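Local coordinates for protein nitrilotriacetate monooxygenase (Burkholderia pseudomallei, PDB 3SDO) that probably acts as an FMN-dependent monooxygenase of the NtaA/SnaA/DszA family, a luciferase-like TIM-barrel flavoprotein that uses molecular oxygen to oxidise its substrate, at residues F113-L116 and D117-G121; E105-N108 and V109-F113; I206-P210 and Q211-V215; T430-H434 and L435-Y439. All coordinates share one frame; numbering follows the deposited sequence.

Interaction 1 of 4, residues F113-L116 and D117-G121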
loop_
_atom_site.group_PDB
_atom_site.type_symbol
_atom_site.label_atom_id
_atom_site.label_comp_id
_atom_site.label_asym_id
_atom_site.label_seq_id
_atom_site.Cartn_x
_atom_site.Cartn_y
_atom_site.Cartn_z
ATOM N N PHE A 113 -3.281 -2.703 6.779
ATOM C CA PHE A 113 -4.408 -3.584 6.442
ATOM C C PHE A 113 -5.755 -3.184 7.091
ATOM O O PHE A 113 -6.794 -3.290 6.431
ATOM C CB PHE A 113 -4.087 -5.067 6.712
ATOM C CG PHE A 113 -3.282 -5.705 5.630
ATOM C CD1 PHE A 113 -3.866 -6.034 4.410
ATOM C CD2 PHE A 113 -1.940 -5.955 5.799
ATOM C CE1 PHE A 113 -3.126 -6.626 3.410
ATOM C CE2 PHE A 113 -1.205 -6.534 4.773
ATOM C CZ PHE A 113 -1.824 -6.852 3.571
ATOM N N ALA A 114 -5.745 -2.721 8.345
ATOM C CA ALA A 114 -6.995 -2.233 9.000
ATOM C C ALA A 114 -7.586 -1.003 8.289
ATOM O O ALA A 114 -8.806 -0.861 8.186
ATOM C CB ALA A 114 -6.768 -1.923 10.464
ATOM N N SER A 115 -6.709 -0.156 7.763
ATOM C CA SER A 115 -7.118 1.065 7.082
ATOM C C SER A 115 -7.699 0.713 5.713
ATOM O O SER A 115 -8.756 1.222 5.333
ATOM C CB SER A 115 -5.936 2.054 7.019
ATOM O OG SER A 115 -6.247 3.285 6.390
ATOM N N LEU A 116 -7.026 -0.166 4.975
ATOM C CA LEU A 116 -7.604 -0.701 3.735
ATOM C C LEU A 116 -8.978 -1.330 4.001
ATOM O O LEU A 116 -9.945 -1.079 3.261
ATOM C CB LEU A 116 -6.648 -1.717 3.084
ATOM C CG LEU A 116 -7.153 -2.571 1.914
ATOM C CD1 LEU A 116 -7.441 -1.662 0.681
ATOM C CD2 LEU A 116 -6.148 -3.707 1.584
ATOM N N ASP A 117 -9.080 -2.102 5.073
ATOM C CA ASP A 117 -10.330 -2.782 5.431
ATOM C C ASP A 117 -11.431 -1.789 5.740
ATOM O O ASP A 117 -12.578 -2.007 5.324
ATOM C CB ASP A 117 -10.126 -3.728 6.637
ATOM C CG ASP A 117 -11.021 -4.988 6.600
ATOM O OD1 ASP A 117 -11.525 -5.390 5.536
ATOM O OD2 ASP A 117 -11.183 -5.590 7.671
ATOM N N LEU A 118 -11.110 -0.704 6.467
ATOM C CA LEU A 118 -12.126 0.282 6.828
ATOM C C LEU A 118 -12.559 1.113 5.596
ATOM O O LEU A 118 -13.740 1.347 5.369
ATOM C CB LEU A 118 -11.617 1.185 7.932
ATOM C CG LEU A 118 -12.659 1.938 8.741
ATOM C CD1 LEU A 118 -13.549 0.962 9.546
ATOM C CD2 LEU A 118 -11.974 2.933 9.679
ATOM N N ILE A 119 -11.588 1.532 4.788
ATOM C CA ILE A 119 -11.878 2.319 3.591
ATOM C C ILE A 119 -12.760 1.532 2.624
ATOM O O ILE A 119 -13.677 2.098 2.005
ATOM C CB ILE A 119 -10.580 2.754 2.872
ATOM C CG1 ILE A 119 -9.856 3.809 3.712
ATOM C CG2 ILE A 119 -10.921 3.297 1.441
ATOM C CD1 ILE A 119 -8.360 4.050 3.340
ATOM N N SER A 120 -12.482 0.228 2.523
ATOM C CA SER A 120 -13.142 -0.657 1.588
ATOM C C SER A 120 -14.459 -1.238 2.112
ATOM O O SER A 120 -15.119 -1.962 1.403
ATOM C CB SER A 120 -12.205 -1.834 1.200
ATOM O OG SER A 120 -12.000 -2.752 2.280
ATOM N N GLY A 121 -14.828 -0.959 3.355
ATOM C CA GLY A 121 -16.081 -1.500 3.895
ATOM C C GLY A 121 -16.014 -2.995 4.207
ATOM O O GLY A 121 -17.027 -3.707 4.126
#

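Interaction 2 of 4, residues E105-N108 and V109-F113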
loop_
_atom_site.group_PDB
_atom_site.type_symbol
_atom_site.label_atom_id
_atom_site.label_comp_id
_atom_site.label_asym_id
_atom_site.label_seq_id
_atom_site.Cartn_x
_atom_site.Cartn_y
_atom_site.Cartn_z
ATOM N N GLU A 105 6.948 -4.417 10.221
ATOM C CA GLU A 105 6.637 -4.298 11.650
ATOM C C GLU A 105 5.164 -4.650 11.855
ATOM O O GLU A 105 4.303 -4.087 11.177
ATOM C CB GLU A 105 6.919 -2.883 12.153
ATOM C CG GLU A 105 8.381 -2.578 12.355
ATOM C CD GLU A 105 8.973 -3.151 13.677
ATOM O OE1 GLU A 105 8.219 -3.591 14.585
ATOM O OE2 GLU A 105 10.215 -3.131 13.815
ATOM N N PRO A 106 4.860 -5.555 12.805
ATOM C CA PRO A 106 3.452 -5.924 12.993
ATOM C C PRO A 106 2.511 -4.731 13.243
ATOM O O PRO A 106 1.383 -4.746 12.765
ATOM C CB PRO A 106 3.473 -6.849 14.222
ATOM C CG PRO A 106 4.835 -6.765 14.782
ATOM C CD PRO A 106 5.753 -6.276 13.729
ATOM N N TYR A 107 2.970 -3.710 13.961
ATOM C CA TYR A 107 2.110 -2.539 14.185
ATOM C C TYR A 107 1.759 -1.848 12.866
ATOM O O TYR A 107 0.606 -1.437 12.660
ATOM C CB TYR A 107 2.732 -1.555 15.193
ATOM C CG TYR A 107 1.723 -0.603 15.837
ATOM C CD1 TYR A 107 0.946 -0.999 16.930
ATOM C CD2 TYR A 107 1.541 0.688 15.343
ATOM C CE1 TYR A 107 0.034 -0.116 17.539
ATOM C CE2 TYR A 107 0.622 1.565 15.923
ATOM C CZ TYR A 107 -0.124 1.158 17.022
ATOM O OH TYR A 107 -1.028 2.030 17.588
ATOM N N ASN A 108 2.729 -1.741 11.963
ATOM C CA ASN A 108 2.489 -1.130 10.654
ATOM C C ASN A 108 1.585 -1.998 9.772
ATOM O O ASN A 108 0.727 -1.482 9.069
ATOM C CB ASN A 108 3.820 -0.859 9.907
ATOM C CG ASN A 108 4.638 0.250 10.549
ATOM O OD1 ASN A 108 4.080 1.145 11.189
ATOM N ND2 ASN A 108 5.969 0.194 10.391
ATOM N N VAL A 109 1.821 -3.309 9.770
ATOM C CA VAL A 109 0.970 -4.232 9.030
ATOM C C VAL A 109 -0.467 -4.129 9.502
ATOM O O VAL A 109 -1.400 -3.998 8.700
ATOM C CB VAL A 109 1.487 -5.686 9.151
ATOM C CG1 VAL A 109 0.479 -6.686 8.514
ATOM C CG2 VAL A 109 2.878 -5.793 8.479
ATOM N N ALA A 110 -0.650 -4.173 10.808
ATOM C CA ALA A 110 -1.980 -4.075 11.376
ATOM C C ALA A 110 -2.701 -2.786 10.932
ATOM O O ALA A 110 -3.873 -2.840 10.501
ATOM C CB ALA A 110 -1.907 -4.195 12.903
ATOM N N ARG A 111 -2.007 -1.652 11.000
ATOM C CA ARG A 111 -2.597 -0.360 10.630
ATOM C C ARG A 111 -2.909 -0.276 9.154
ATOM O O ARG A 111 -3.977 0.194 8.781
ATOM C CB ARG A 111 -1.664 0.815 10.968
ATOM C CG ARG A 111 -1.491 1.142 12.449
ATOM C CD ARG A 111 -0.738 2.447 12.615
ATOM N NE ARG A 111 -1.530 3.599 12.192
ATOM C CZ ARG A 111 -1.039 4.727 11.683
ATOM N NH1 ARG A 111 0.262 4.881 11.470
ATOM N NH2 ARG A 111 -1.869 5.702 11.355
ATOM N N GLN A 112 -1.988 -0.727 8.311
ATOM C CA GLN A 112 -2.156 -0.547 6.882
ATOM C C GLN A 112 -3.261 -1.434 6.369
ATOM O O GLN A 112 -4.134 -0.952 5.648
ATOM C CB GLN A 112 -0.836 -0.741 6.109
ATOM C CG GLN A 112 0.171 0.354 6.397
ATOM C CD GLN A 112 1.370 0.333 5.472
ATOM O OE1 GLN A 112 1.869 -0.724 5.109
ATOM N NE2 GLN A 112 1.838 1.514 5.083
ATOM N N PHE A 113 -3.281 -2.703 6.779
ATOM C CA PHE A 113 -4.408 -3.584 6.442
ATOM C C PHE A 113 -5.755 -3.184 7.091
ATOM O O PHE A 113 -6.794 -3.290 6.431
ATOM C CB PHE A 113 -4.087 -5.067 6.712
ATOM C CG PHE A 113 -3.282 -5.705 5.630
ATOM C CD1 PHE A 113 -3.866 -6.034 4.410
ATOM C CD2 PHE A 113 -1.940 -5.955 5.799
ATOM C CE1 PHE A 113 -3.126 -6.626 3.410
ATOM C CE2 PHE A 113 -1.205 -6.534 4.773
ATOM C CZ PHE A 113 -1.824 -6.852 3.571
HETATM O O HOH W 1 1.965 2.672 10.449
#

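Interaction 3 of 4, residues I206-P210 and Q211-V215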
loop_
_atom_site.group_PDB
_atom_site.type_symbol
_atom_site.label_atom_id
_atom_site.label_comp_id
_atom_site.label_asym_id
_atom_site.label_seq_id
_atom_site.Cartn_x
_atom_site.Cartn_y
_atom_site.Cartn_z
ATOM N N ILE A 206 -6.684 2.428 15.125
ATOM C CA ILE A 206 -7.779 2.356 14.161
ATOM C C ILE A 206 -8.710 1.213 14.562
ATOM O O ILE A 206 -8.278 0.195 15.142
ATOM C CB ILE A 206 -7.263 2.204 12.729
ATOM C CG1 ILE A 206 -8.421 2.298 11.733
ATOM C CG2 ILE A 206 -6.484 0.882 12.582
ATOM C CD1 ILE A 206 -7.963 2.389 10.265
ATOM N N ARG A 207 -9.989 1.408 14.271
ATOM C CA ARG A 207 -11.047 0.483 14.689
ATOM C C ARG A 207 -11.147 -0.742 13.771
ATOM O O ARG A 207 -10.407 -0.860 12.775
ATOM C CB ARG A 207 -12.393 1.215 14.711
ATOM C CG ARG A 207 -12.862 1.733 13.341
ATOM C CD ARG A 207 -14.335 2.003 13.375
ATOM N NE ARG A 207 -15.074 0.749 13.547
ATOM C CZ ARG A 207 -16.294 0.647 14.045
ATOM N NH1 ARG A 207 -16.963 1.737 14.423
ATOM N NH2 ARG A 207 -16.857 -0.561 14.162
ATOM N N ARG A 208 -12.122 -1.598 14.080
ATOM C CA ARG A 208 -12.390 -2.829 13.332
ATOM C C ARG A 208 -13.355 -2.528 12.176
ATOM O O ARG A 208 -14.092 -1.574 12.246
ATOM C CB ARG A 208 -12.964 -3.889 14.278
ATOM C CG ARG A 208 -12.056 -4.164 15.470
ATOM C CD ARG A 208 -12.630 -5.156 16.490
ATOM N NE ARG A 208 -12.279 -6.531 16.179
ATOM C CZ ARG A 208 -13.108 -7.477 15.737
ATOM N NH1 ARG A 208 -14.379 -7.213 15.506
ATOM N NH2 ARG A 208 -12.632 -8.690 15.483
ATOM N N SER A 209 -13.323 -3.345 11.122
ATOM C CA SER A 209 -14.119 -3.153 9.904
ATOM C C SER A 209 -15.484 -3.827 9.971
ATOM O O SER A 209 -15.809 -4.496 10.952
ATOM C CB SER A 209 -13.358 -3.726 8.697
ATOM O OG SER A 209 -13.401 -5.156 8.683
ATOM N N PRO A 210 -16.287 -3.677 8.911
ATOM C CA PRO A 210 -17.536 -4.410 8.912
ATOM C C PRO A 210 -17.390 -5.934 8.778
ATOM O O PRO A 210 -18.380 -6.631 8.936
ATOM C CB PRO A 210 -18.278 -3.821 7.709
ATOM C CG PRO A 210 -17.734 -2.414 7.605
ATOM C CD PRO A 210 -16.287 -2.608 7.883
ATOM N N GLN A 211 -16.186 -6.464 8.528
ATOM C CA GLN A 211 -16.001 -7.934 8.589
ATOM C C GLN A 211 -15.190 -8.371 9.817
ATOM O O GLN A 211 -14.840 -9.549 9.964
ATOM C CB GLN A 211 -15.383 -8.467 7.309
ATOM C CG GLN A 211 -13.978 -7.966 7.012
ATOM C CD GLN A 211 -13.357 -8.645 5.818
ATOM O OE1 GLN A 211 -13.893 -9.639 5.293
ATOM N NE2 GLN A 211 -12.212 -8.132 5.384
ATOM N N GLY A 212 -14.916 -7.423 10.705
ATOM C CA GLY A 212 -14.241 -7.693 11.990
ATOM C C GLY A 212 -12.745 -7.497 11.886
ATOM O O GLY A 212 -12.172 -6.586 12.504
ATOM N N GLN A 213 -12.125 -8.371 11.103
ATOM C CA GLN A 213 -10.725 -8.298 10.763
ATOM C C GLN A 213 -10.538 -8.746 9.318
ATOM O O GLN A 213 -11.366 -9.502 8.772
ATOM C CB GLN A 213 -9.906 -9.271 11.608
ATOM C CG GLN A 213 -10.009 -9.112 13.106
ATOM C CD GLN A 213 -9.055 -10.059 13.832
ATOM O OE1 GLN A 213 -8.502 -10.998 13.234
ATOM N NE2 GLN A 213 -8.846 -9.806 15.112
ATOM N N PRO A 214 -9.414 -8.342 8.709
ATOM C CA PRO A 214 -9.126 -8.821 7.378
ATOM C C PRO A 214 -8.953 -10.343 7.339
ATOM O O PRO A 214 -8.563 -10.950 8.343
ATOM C CB PRO A 214 -7.815 -8.116 7.023
ATOM C CG PRO A 214 -7.727 -6.952 7.906
ATOM C CD PRO A 214 -8.466 -7.294 9.148
ATOM N N VAL A 215 -9.282 -10.935 6.198
ATOM C CA VAL A 215 -9.178 -12.384 5.988
ATOM C C VAL A 215 -7.699 -12.813 5.791
ATOM O O VAL A 215 -6.914 -12.146 5.062
ATOM C CB VAL A 215 -10.032 -12.809 4.788
ATOM C CG1 VAL A 215 -10.003 -14.335 4.583
ATOM C CG2 VAL A 215 -11.484 -12.323 4.987
#

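Interaction 4 of 4, residues T430-H434 and L435-Y439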
loop_
_atom_site.group_PDB
_atom_site.type_symbol
_atom_site.label_atom_id
_atom_site.label_comp_id
_atom_site.label_asym_id
_atom_site.label_seq_id
_atom_site.Cartn_x
_atom_site.Cartn_y
_atom_site.Cartn_z
ATOM N N THR A 430 -19.171 -7.979 2.519
ATOM C CA THR A 430 -17.764 -8.143 2.915
ATOM C C THR A 430 -17.088 -9.309 2.195
ATOM O O THR A 430 -17.758 -10.162 1.616
ATOM C CB THR A 430 -17.674 -8.399 4.434
ATOM O OG1 THR A 430 -18.285 -9.650 4.737
ATOM C CG2 THR A 430 -18.374 -7.268 5.281
ATOM N N LEU A 431 -15.762 -9.366 2.282
ATOM C CA LEU A 431 -15.024 -10.520 1.809
ATOM C C LEU A 431 -15.430 -11.811 2.550
ATOM O O LEU A 431 -15.706 -12.818 1.914
ATOM C CB LEU A 431 -13.511 -10.307 1.897
ATOM C CG LEU A 431 -12.670 -11.454 1.292
ATOM C CD1 LEU A 431 -13.220 -11.875 -0.091
ATOM C CD2 LEU A 431 -11.158 -11.026 1.206
ATOM N N ARG A 432 -15.506 -11.769 3.876
ATOM C CA ARG A 432 -16.064 -12.905 4.647
ATOM C C ARG A 432 -17.439 -13.357 4.093
ATOM O O ARG A 432 -17.647 -14.547 3.829
ATOM C CB ARG A 432 -16.128 -12.583 6.141
ATOM C CG ARG A 432 -14.725 -12.515 6.773
ATOM C CD ARG A 432 -14.745 -12.326 8.299
ATOM N NE ARG A 432 -13.391 -12.023 8.721
ATOM C CZ ARG A 432 -12.455 -12.929 8.958
ATOM N NH1 ARG A 432 -12.736 -14.215 8.906
ATOM N NH2 ARG A 432 -11.223 -12.541 9.250
ATOM N N ASP A 433 -18.354 -12.413 3.889
ATOM C CA ASP A 433 -19.671 -12.724 3.307
ATOM C C ASP A 433 -19.579 -13.486 1.975
ATOM O O ASP A 433 -20.303 -14.481 1.756
ATOM C CB ASP A 433 -20.466 -11.456 3.014
ATOM C CG ASP A 433 -20.946 -10.724 4.249
ATOM O OD1 ASP A 433 -21.042 -11.309 5.365
ATOM O OD2 ASP A 433 -21.265 -9.517 4.070
ATOM N N HIS A 434 -18.721 -13.010 1.074
ATOM C CA HIS A 434 -18.552 -13.648 -0.235
ATOM C C HIS A 434 -18.089 -15.083 -0.071
ATOM O O HIS A 434 -18.528 -15.970 -0.803
ATOM C CB HIS A 434 -17.486 -12.960 -1.105
ATOM C CG HIS A 434 -17.777 -11.538 -1.432
ATOM N ND1 HIS A 434 -19.050 -11.001 -1.388
ATOM C CD2 HIS A 434 -16.950 -10.531 -1.821
ATOM C CE1 HIS A 434 -18.986 -9.717 -1.702
ATOM N NE2 HIS A 434 -17.729 -9.415 -1.990
ATOM N N LEU A 435 -17.140 -15.288 0.842
ATOM C CA LEU A 435 -16.517 -16.595 1.027
ATOM C C LEU A 435 -17.319 -17.497 1.956
ATOM O O LEU A 435 -16.946 -18.647 2.151
ATOM C CB LEU A 435 -15.070 -16.456 1.544
ATOM C CG LEU A 435 -14.096 -15.662 0.652
ATOM C CD1 LEU A 435 -12.690 -15.603 1.271
ATOM C CD2 LEU A 435 -14.064 -16.232 -0.793
ATOM N N GLY A 436 -18.401 -16.982 2.525
ATOM C CA GLY A 436 -19.240 -17.749 3.414
ATOM C C GLY A 436 -18.577 -17.956 4.759
ATOM O O GLY A 436 -18.874 -18.931 5.453
ATOM N N LEU A 437 -17.652 -17.058 5.112
ATOM C CA LEU A 437 -17.020 -17.090 6.433
ATOM C C LEU A 437 -17.837 -16.243 7.422
ATOM O O LEU A 437 -18.386 -15.212 7.046
ATOM C CB LEU A 437 -15.595 -16.548 6.361
ATOM C CG LEU A 437 -14.606 -17.331 5.502
ATOM C CD1 LEU A 437 -13.345 -16.509 5.276
ATOM C CD2 LEU A 437 -14.264 -18.685 6.129
ATOM N N PRO A 438 -17.898 -16.662 8.692
ATOM C CA PRO A 438 -18.596 -15.868 9.697
ATOM C C PRO A 438 -17.837 -14.592 10.062
ATOM O O PRO A 438 -16.604 -14.571 10.061
ATOM C CB PRO A 438 -18.673 -16.796 10.911
ATOM C CG PRO A 438 -17.743 -17.894 10.664
ATOM C CD PRO A 438 -17.418 -17.953 9.218
ATOM N N TYR A 439 -18.595 -13.541 10.351
ATOM C CA TYR A 439 -18.068 -12.296 10.899
ATOM C C TYR A 439 -17.058 -12.609 12.004
ATOM O O TYR A 439 -17.296 -13.462 12.847
ATOM C CB TYR A 439 -19.229 -11.417 11.414
ATOM C CG TYR A 439 -18.753 -10.159 12.085
ATOM C CD1 TYR A 439 -18.541 -10.117 13.471
ATOM C CD2 TYR A 439 -18.441 -9.025 11.339
ATOM C CE1 TYR A 439 -18.067 -8.971 14.083
ATOM C CE2 TYR A 439 -17.985 -7.881 11.941
ATOM C CZ TYR A 439 -17.791 -7.857 13.302
ATOM O OH TYR A 439 -17.320 -6.717 13.877
HETATM O O HOH W 2 -19.451 -12.613 7.249
#

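Interaction 1 of 4, residues F113-L116 and D117-G121
Four consecutive i to i+4 backbone bonds, among them Asp117 N to Phe113 O and Ile119 N to Ser115 O (N-H...O 169°), define the last turns of an alpha helix, which ends in a Schellman motif where Gly121 takes positive phi and its N reaches Leu118 O at 3.2 Å. Leu116 O receives Ser120 N at 2.9 Å and has Ser120 OG 2.8 Å away; that hydroxyl also lies 3.2 Å from Asp117 O, so its single proton is not assigned to either carbonyl. With chi1 at 70°, Ser120 OG is folded back over the turn it follows. The preceding residue, Ile119, lays its CG1 branch against the turn before, CG1 being 3.2 Å from Ser115 O, while Ile119 CD1 comes to 3.8 Å from Ser115 OG. That hydroxyl bonds Ser81 and Glu78 of the second subunit, whose Phe77 packs on Ile119. The carboxylate of Asp117 turns from the helix to Ser209, Gln211 and the backbone N of Ala124. Helix 106-119 is the crossover between parallel strands 94-100 and 124-129; here Leu116 packs on helix 79-88, Ala114 on Trp165 of helix 150-165, and Phe113 stacks with Trp126 of strand 124-129.

Interaction 2 of 4, residues E105-N108 and V109-F113
Asn108 and Arg111 are joined through a water that donates to Asn108 OD1 at 2.7 Å and accepts from Arg111 NH1 at 3.0 Å. Both side chains continue across the dimer interface: Asn108 OD1 also bonds Tyr140 of the second subunit, and Arg111 NH2 forms a salt bridge with Asp61 of the second subunit, a residue predicted to bind FMN. Held at NH1 by the water and at NH2 by the neighbouring subunit, the guanidinium is probably restricted in its rotation. Gln112 bonds its own counterpart, Gln112 of the second subunit.

Beneath these groups run the helical bonds, beginning with Val109 N to Glu105 O at 3.0 Å (N-H...O 170°), onto the carbonyl of the N-cap residue, and ending with Gln112 N to Asn108 O at 2.9 Å. Packing follows the same i to i+4 spacing. Arg111 bends at chi3 (69°), and its methylene CD is the atom that touches the tyrosine, 3.7 Å from Tyr107 CE2; with ring and guanidinium planes 40° apart, this is an oblique aliphatic contact. Arg111 CG also lies 3.3 Å from Tyr107 O. Elsewhere round the helix Val109 CG2 is 3.5 Å from Glu105 O, and Ala110 CB is 3.3 Å from Pro106 O.

Proline directly after the N-cap, where no intrahelical N-H bond is needed, suits a first helical turn. This turn opens the helix of a beta-alpha-beta crossover in the luciferase-like TIM barrel, with Asn108, Arg111 and Gln112 reaching across the subunit interface, while Tyr107 OH bonds Pro203 O of its own chain.

Interaction 3 of 4, residues I206-P210 and Q211-V215
The guanidinium of Arg208 carries Gly212 O on one face, 3.5 Å above the plane and over its centre, while Gln213 CG approaches Arg208 NH2 obliquely at 3.6 Å. The amide plane of Gln213 is inclined 57° to the guanidinium, so the two flat groups do not stack. A bend at chi3 (89°) brings the guanidinium over Gly212 O; nearer the backbone, Arg208 CB lies 3.3 Å from Gly212 O. The backbone beneath is a type I beta turn from Ser209 to Gly212, closed by Gly212 N to Ser209 O at 3.1 Å, with the donor well above the carbonyl plane. Inside the turn, Ser209 OG accepts from Gln211 N at 3.1 Å (N-H...O 150°) and touches Gln211 CG at 3.3 Å. At Gly212 phi is positive, and the absence of a side chain leaves room for the guanidinium beside its CA. Arg208 forms salt bridges with Asp170 and Asp166 and bonds Lys440 O, while Gln213 NE2 shares Asp166. The carbonyl over the guanidinium, not a hydrogen bond, may add a favourable electrostatic term. The internal bonds set the shape of the turn, and Asp117, receiving both Ser209 OG and Gln211 NE2, ties it to helix 106-119.

Interaction 4 of 4, residues T430-H434 and L435-Y439
Arg432 and Leu435, the two residues with the most surface buried by the contact, meet their partners in different ways. Arg432, on a short C-terminal helix, works through both backbone and side chain. Its O accepts Leu437 N at 2.8 Å (N-H...O 147°), and together with the weak Gly436 N to Asp433 O bond and positive phi at Gly436 this closes the helix in a Schellman motif. The Arg432 chain, extended from CG to NE, runs across the outgoing segment: its CB is 4.0 Å from Leu437 CB, and its CD is 3.4 Å from Pro438 O. Its NH2 then bonds Gln213 O.

Leu435 is held by the residue one turn before it. Its N bonds Leu431 O at 3.1 Å, nearly in line with the carbonyl, and its CG sits 4.0 Å from Leu431 CD1, an i to i+4 apolar contact between the two branched ends.

At the helix start, Thr430 and Asp433 form a capping box, with Asp433 N to Thr430 OG1 at 2.9 Å and Thr430 N to Asp433 OD2 at 3.0 Å. A water links Asp433 OD1 to Leu437 O, tying the cap to the exit segment. Thr430 O lies over one face of the His434 ring, whose NE2 bonds Lys92 O. Helix 431-435 packs Leu431 and Arg432 against Val215 of strand 215-218; Leu437, further along the chain, rests on the same valine.

Each contact is local, between adjoining segments, so none nests in or crosses another. Interaction 2 comes first and opens helix 106-119; interaction 1 shares Phe113 with it and closes the same helix, their centres about 12 Å apart. Interaction 3 turns the loop between strands 199-200 and 215-218, and it meets the helix end through Asp117, whose OD1 is 2.8 Å from Gln211 NE2. Interaction 4 caps a late helix and joins interaction 3 where Gln211 OE1 meets Arg432 N at 3.0 Å. Gln211 thus links the crossover helix to the C-terminal segment. Interactions 1, 2 and 3 also touch the second subunit, whereas interaction 4 does not.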